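Local coordinates for protein glutathione S-transferase (Ceriporiopsis subvermispora, PDB 6J3E) that probably conjugates glutathione to electrophilic substrates, as a serine-type glutathione S-transferase of a wood-decay fungus, at residues D208-I211 with V212-I216; L198-G201 with D202-S205. All coordinates share one frame; numbering follows the deposited sequence.

Interaction 1 of 2, residues D208-I211 with V212-I216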
loop_
_atom_site.group_PDB
_atom_site.type_symbol
_atom_site.label_atom_id
_atom_site.label_comp_id
_atom_site.label_asym_id
_atom_site.label_seq_id
_atom_site.Cartn_x
_atom_site.Cartn_y
_atom_site.Cartn_z
ATOM N N ASP A 208 10.705 3.525 -7.338
ATOM C CA ASP A 208 12.103 3.599 -6.946
ATOM C C ASP A 208 12.474 5.012 -6.546
ATOM O O ASP A 208 13.198 5.219 -5.567
ATOM C CB ASP A 208 12.999 3.144 -8.105
ATOM C CG ASP A 208 12.500 1.878 -8.771
ATOM O OD1 ASP A 208 12.203 0.885 -8.059
ATOM O OD2 ASP A 208 12.393 1.885 -10.018
ATOM N N ILE A 209 12.015 5.992 -7.325
ATOM C CA ILE A 209 12.331 7.384 -7.041
ATOM C C ILE A 209 11.747 7.774 -5.701
ATOM O O ILE A 209 12.375 8.495 -4.917
ATOM C CB ILE A 209 11.818 8.281 -8.186
ATOM C CG1 ILE A 209 12.529 7.918 -9.481
ATOM C CG2 ILE A 209 12.008 9.762 -7.861
ATOM C CD1 ILE A 209 11.986 8.615 -10.703
ATOM N N THR A 210 10.554 7.252 -5.393
ATOM C CA THR A 210 9.916 7.545 -4.111
ATOM C C THR A 210 10.810 7.140 -2.948
ATOM O O THR A 210 10.953 7.882 -1.967
ATOM C CB THR A 210 8.576 6.821 -4.017
ATOM O OG1 THR A 210 7.687 7.315 -5.026
ATOM C CG2 THR A 210 7.954 7.021 -2.653
ATOM N N ILE A 211 11.428 5.967 -3.041
ATOM C CA ILE A 211 12.219 5.464 -1.928
ATOM C C ILE A 211 13.476 6.306 -1.748
ATOM O O ILE A 211 13.789 6.754 -0.640
ATOM C CB ILE A 211 12.528 3.968 -2.140
ATOM C CG1 ILE A 211 11.208 3.190 -2.232
ATOM C CG2 ILE A 211 13.361 3.431 -1.017
ATOM C CD1 ILE A 211 11.361 1.750 -2.601
ATOM N N VAL A 212 14.199 6.571 -2.835
ATOM C CA VAL A 212 15.445 7.314 -2.678
ATOM C C VAL A 212 15.151 8.753 -2.274
ATOM O O VAL A 212 15.976 9.403 -1.621
ATOM C CB VAL A 212 16.297 7.230 -3.961
ATOM C CG1 VAL A 212 16.791 5.795 -4.166
ATOM C CG2 VAL A 212 15.492 7.695 -5.149
ATOM N N GLY A 213 13.977 9.270 -2.636
ATOM C CA GLY A 213 13.588 10.574 -2.134
ATOM C C GLY A 213 13.622 10.624 -0.619
ATOM O O GLY A 213 14.257 11.502 -0.019
ATOM N N TRP A 214 12.954 9.667 0.023
ATOM C CA TRP A 214 12.873 9.731 1.470
ATOM C C TRP A 214 14.182 9.290 2.108
ATOM O O TRP A 214 14.553 9.815 3.162
ATOM C CB TRP A 214 11.682 8.901 1.964
ATOM C CG TRP A 214 10.371 9.533 1.613
ATOM C CD1 TRP A 214 9.720 9.463 0.403
ATOM C CD2 TRP A 214 9.555 10.358 2.457
ATOM N NE1 TRP A 214 8.555 10.196 0.447
ATOM C CE2 TRP A 214 8.428 10.757 1.692
ATOM C CE3 TRP A 214 9.665 10.806 3.775
ATOM C CZ2 TRP A 214 7.419 11.580 2.213
ATOM C CZ3 TRP A 214 8.665 11.617 4.290
ATOM C CH2 TRP A 214 7.554 11.999 3.507
ATOM N N VAL A 215 14.910 8.369 1.471
ATOM C CA VAL A 215 16.154 7.893 2.063
ATOM C C VAL A 215 17.219 8.977 2.002
ATOM O O VAL A 215 17.965 9.177 2.967
ATOM C CB VAL A 215 16.620 6.590 1.388
ATOM C CG1 VAL A 215 18.018 6.209 1.860
ATOM C CG2 VAL A 215 15.667 5.487 1.722
ATOM N N ILE A 216 17.287 9.719 0.892
ATOM C CA ILE A 216 18.292 10.780 0.794
ATOM C C ILE A 216 18.006 11.874 1.816
ATOM O O ILE A 216 18.931 12.524 2.324
ATOM C CB ILE A 216 18.385 11.334 -0.647
ATOM C CG1 ILE A 216 19.755 11.952 -0.878
ATOM C CG2 ILE A 216 17.322 12.392 -0.941
ATOM C CD1 ILE A 216 20.880 11.003 -0.623
#
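The indole of W214 meets T210 at its edge: the carbonyl O of T210 lies near the ring plane, 3.1 Å from CD1 of W214. The rings of F119 and W217 also meet it, their planes inclined to it by about 55° and 75°. Two torsions make the contact with T210: the first sets CG of W214 beside its backbone N, on the T210 side (chi1 -70°), and the turn about CB-CG then brings the CD1 edge to the oxygen. The same T210 oxygen receives a weak bond from W214 N, 3.3 Å away, so one carbonyl serves both the backbone and the ring edge of the residue four places on. The neighbouring i to i+4 backbone bonds are regular: V212 N to D208 O (3.2 Å), G213 N to I209 O (2.9 Å) and V215 N to I211 O (2.9 Å). Between these bonds the branched side chains pack against their own backbone. V212 places CG2 between its backbone N and carbonyl carbon, tight against I209 O at 3.2 Å. I211 and V215 lie side by side and point the same way, their CG2 methyls 4.1 Å apart. Around the helix, I211 meets F119 of helix 109-136 and Q243 of helix 235-247, while V212 meets Y29 of helix 22-34, as expected for a central helix. Here it is helix 206-222 of the all-helical C-terminal domain of a glutathione transferase, which brings W214 beside K26 and N23, residues seen to bind glutathione.

Interaction 2 of 2, residues L198-G201 with D202-S205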
loop_
_atom_site.group_PDB
_atom_site.type_symbol
_atom_site.label_atom_id
_atom_site.label_comp_id
_atom_site.label_asym_id
_atom_site.label_seq_id
_atom_site.Cartn_x
_atom_site.Cartn_y
_atom_site.Cartn_z
ATOM N N LEU A 198 14.995 -2.544 -8.076
ATOM C CA LEU A 198 13.954 -1.733 -8.667
ATOM C C LEU A 198 12.660 -2.527 -8.728
ATOM O O LEU A 198 12.664 -3.746 -8.953
ATOM C CB LEU A 198 14.347 -1.290 -10.068
ATOM C CG LEU A 198 15.738 -0.677 -10.182
ATOM C CD1 LEU A 198 15.891 -0.091 -11.575
ATOM C CD2 LEU A 198 15.968 0.389 -9.096
ATOM N N PHE A 199 11.546 -1.814 -8.566
ATOM C CA PHE A 199 10.248 -2.482 -8.499
ATOM C C PHE A 199 9.903 -3.232 -9.785
ATOM O O PHE A 199 9.384 -4.355 -9.722
ATOM C CB PHE A 199 9.162 -1.470 -8.149
ATOM C CG PHE A 199 8.915 -1.394 -6.693
ATOM C CD1 PHE A 199 9.813 -0.721 -5.866
ATOM C CD2 PHE A 199 7.835 -2.049 -6.133
ATOM C CE1 PHE A 199 9.618 -0.677 -4.503
ATOM C CE2 PHE A 199 7.624 -2.004 -4.764
ATOM C CZ PHE A 199 8.525 -1.321 -3.945
ATOM N N LEU A 200 10.151 -2.623 -10.960
ATOM C CA LEU A 200 9.864 -3.275 -12.237
ATOM C C LEU A 200 10.963 -4.223 -12.687
ATOM O O LEU A 200 10.872 -4.749 -13.801
ATOM C CB LEU A 200 9.631 -2.255 -13.358
ATOM C CG LEU A 200 8.785 -1.009 -13.142
ATOM C CD1 LEU A 200 8.879 -0.116 -14.379
ATOM C CD2 LEU A 200 7.335 -1.361 -12.832
ATOM N N GLY A 201 11.992 -4.437 -11.868
ATOM C CA GLY A 201 13.086 -5.328 -12.204
ATOM C C GLY A 201 14.310 -4.610 -12.736
ATOM O O GLY A 201 15.243 -4.296 -11.993
ATOM N N ASP A 202 14.304 -4.340 -14.038
ATOM C CA ASP A 202 15.441 -3.748 -14.720
ATOM C C ASP A 202 15.272 -2.263 -15.031
ATOM O O ASP A 202 16.278 -1.577 -15.226
ATOM C CB ASP A 202 15.704 -4.514 -16.026
ATOM C CG ASP A 202 14.418 -4.796 -16.786
ATOM O OD1 ASP A 202 13.331 -4.519 -16.214
ATOM O OD2 ASP A 202 14.475 -5.298 -17.930
ATOM N N LYS A 203 14.044 -1.750 -15.070
ATOM C CA LYS A 203 13.783 -0.361 -15.418
ATOM C C LYS A 203 13.437 0.459 -14.175
ATOM O O LYS A 203 12.757 -0.022 -13.266
ATOM C CB LYS A 203 12.639 -0.272 -16.428
ATOM C CG LYS A 203 12.874 -1.064 -17.705
ATOM C CD LYS A 203 11.667 -1.928 -18.076
ATOM C CE LYS A 203 10.382 -1.108 -18.190
ATOM N NZ LYS A 203 9.204 -1.979 -18.495
ATOM N N VAL A 204 13.904 1.708 -14.151
ATOM C CA VAL A 204 13.554 2.645 -13.091
ATOM C C VAL A 204 12.096 3.068 -13.222
ATOM O O VAL A 204 11.587 3.294 -14.327
ATOM C CB VAL A 204 14.482 3.866 -13.149
ATOM C CG1 VAL A 204 13.854 5.055 -12.436
ATOM C CG2 VAL A 204 15.803 3.515 -12.551
ATOM N N SER A 205 11.418 3.182 -12.088
ATOM C CA SER A 205 10.036 3.626 -12.038
ATOM C C SER A 205 9.917 4.699 -10.969
ATOM O O SER A 205 10.837 4.907 -10.170
ATOM C CB SER A 205 9.103 2.455 -11.729
ATOM O OG SER A 205 9.545 1.817 -10.547
HETATM O O HOH W 1 11.211 -0.009 -11.242
#
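L198 reaches across the loop with one branch: its CD1 lies 3.6 Å from K203 O and 3.7 Å from CG2 of V204. Its own carbonyl closes a type I turn, accepting G201 N at 3.1 Å. F199 comes next and brushes this side, CB to S205 OG; its ring leads away to meet F115 edge-to-face, and the side chain also packs on A110 of the second subunit. L200 turns inward, with CG anti to the carbonyl carbon (chi1 -43°), and lays CD1 3.7 Å from CB of S205. Its backbone N gives a hydrogen bond to a water 2.8 Å away, which donates to K203 O and is also bonded to OG of S205, 2.6 Å off. An alanine in place of L200 would remove the branch resting on S205 and is likely to leave a gap there and toward L111 of the second subunit. G201 has backbone angles (phi 99°, psi -85°) at which a CB would run into D202 N and the preceding carbonyl O, and D202 N returns a weak bond to L200 O. S205 then takes the N-cap position of helix 206-222, its N held by OD2 of D208. That is one of the two bonds of a capping box; the other, from OG to D208 N, is not made here, OG going to the water, though S-x-x-D matches the conserved N-capping box of glutathione transferases.

How the interactions relate
Interaction 2 runs directly into interaction 1 along the chain: the loop of 198-205 delivers helix 206-222, and the two contacts have centres about 13 Å apart. D208 joins them most closely, its OD1 lying 2.8 Å from F199 N in a probable hydrogen bond; OD2 of the same carboxylate takes S205 N, so both oxygens hold backbone of the loop. A second seam is apolar, with CD1 of I211 3.5 Å from CE1 of F199. Their relation to the glutathione site differs. The W214 side chain comes within about 3 Å of that of K26, whereas that of V204 remains about 11 Å from it: interaction 1 borders the pocket, while interaction 2 lies at the start of the same helix, farther from it.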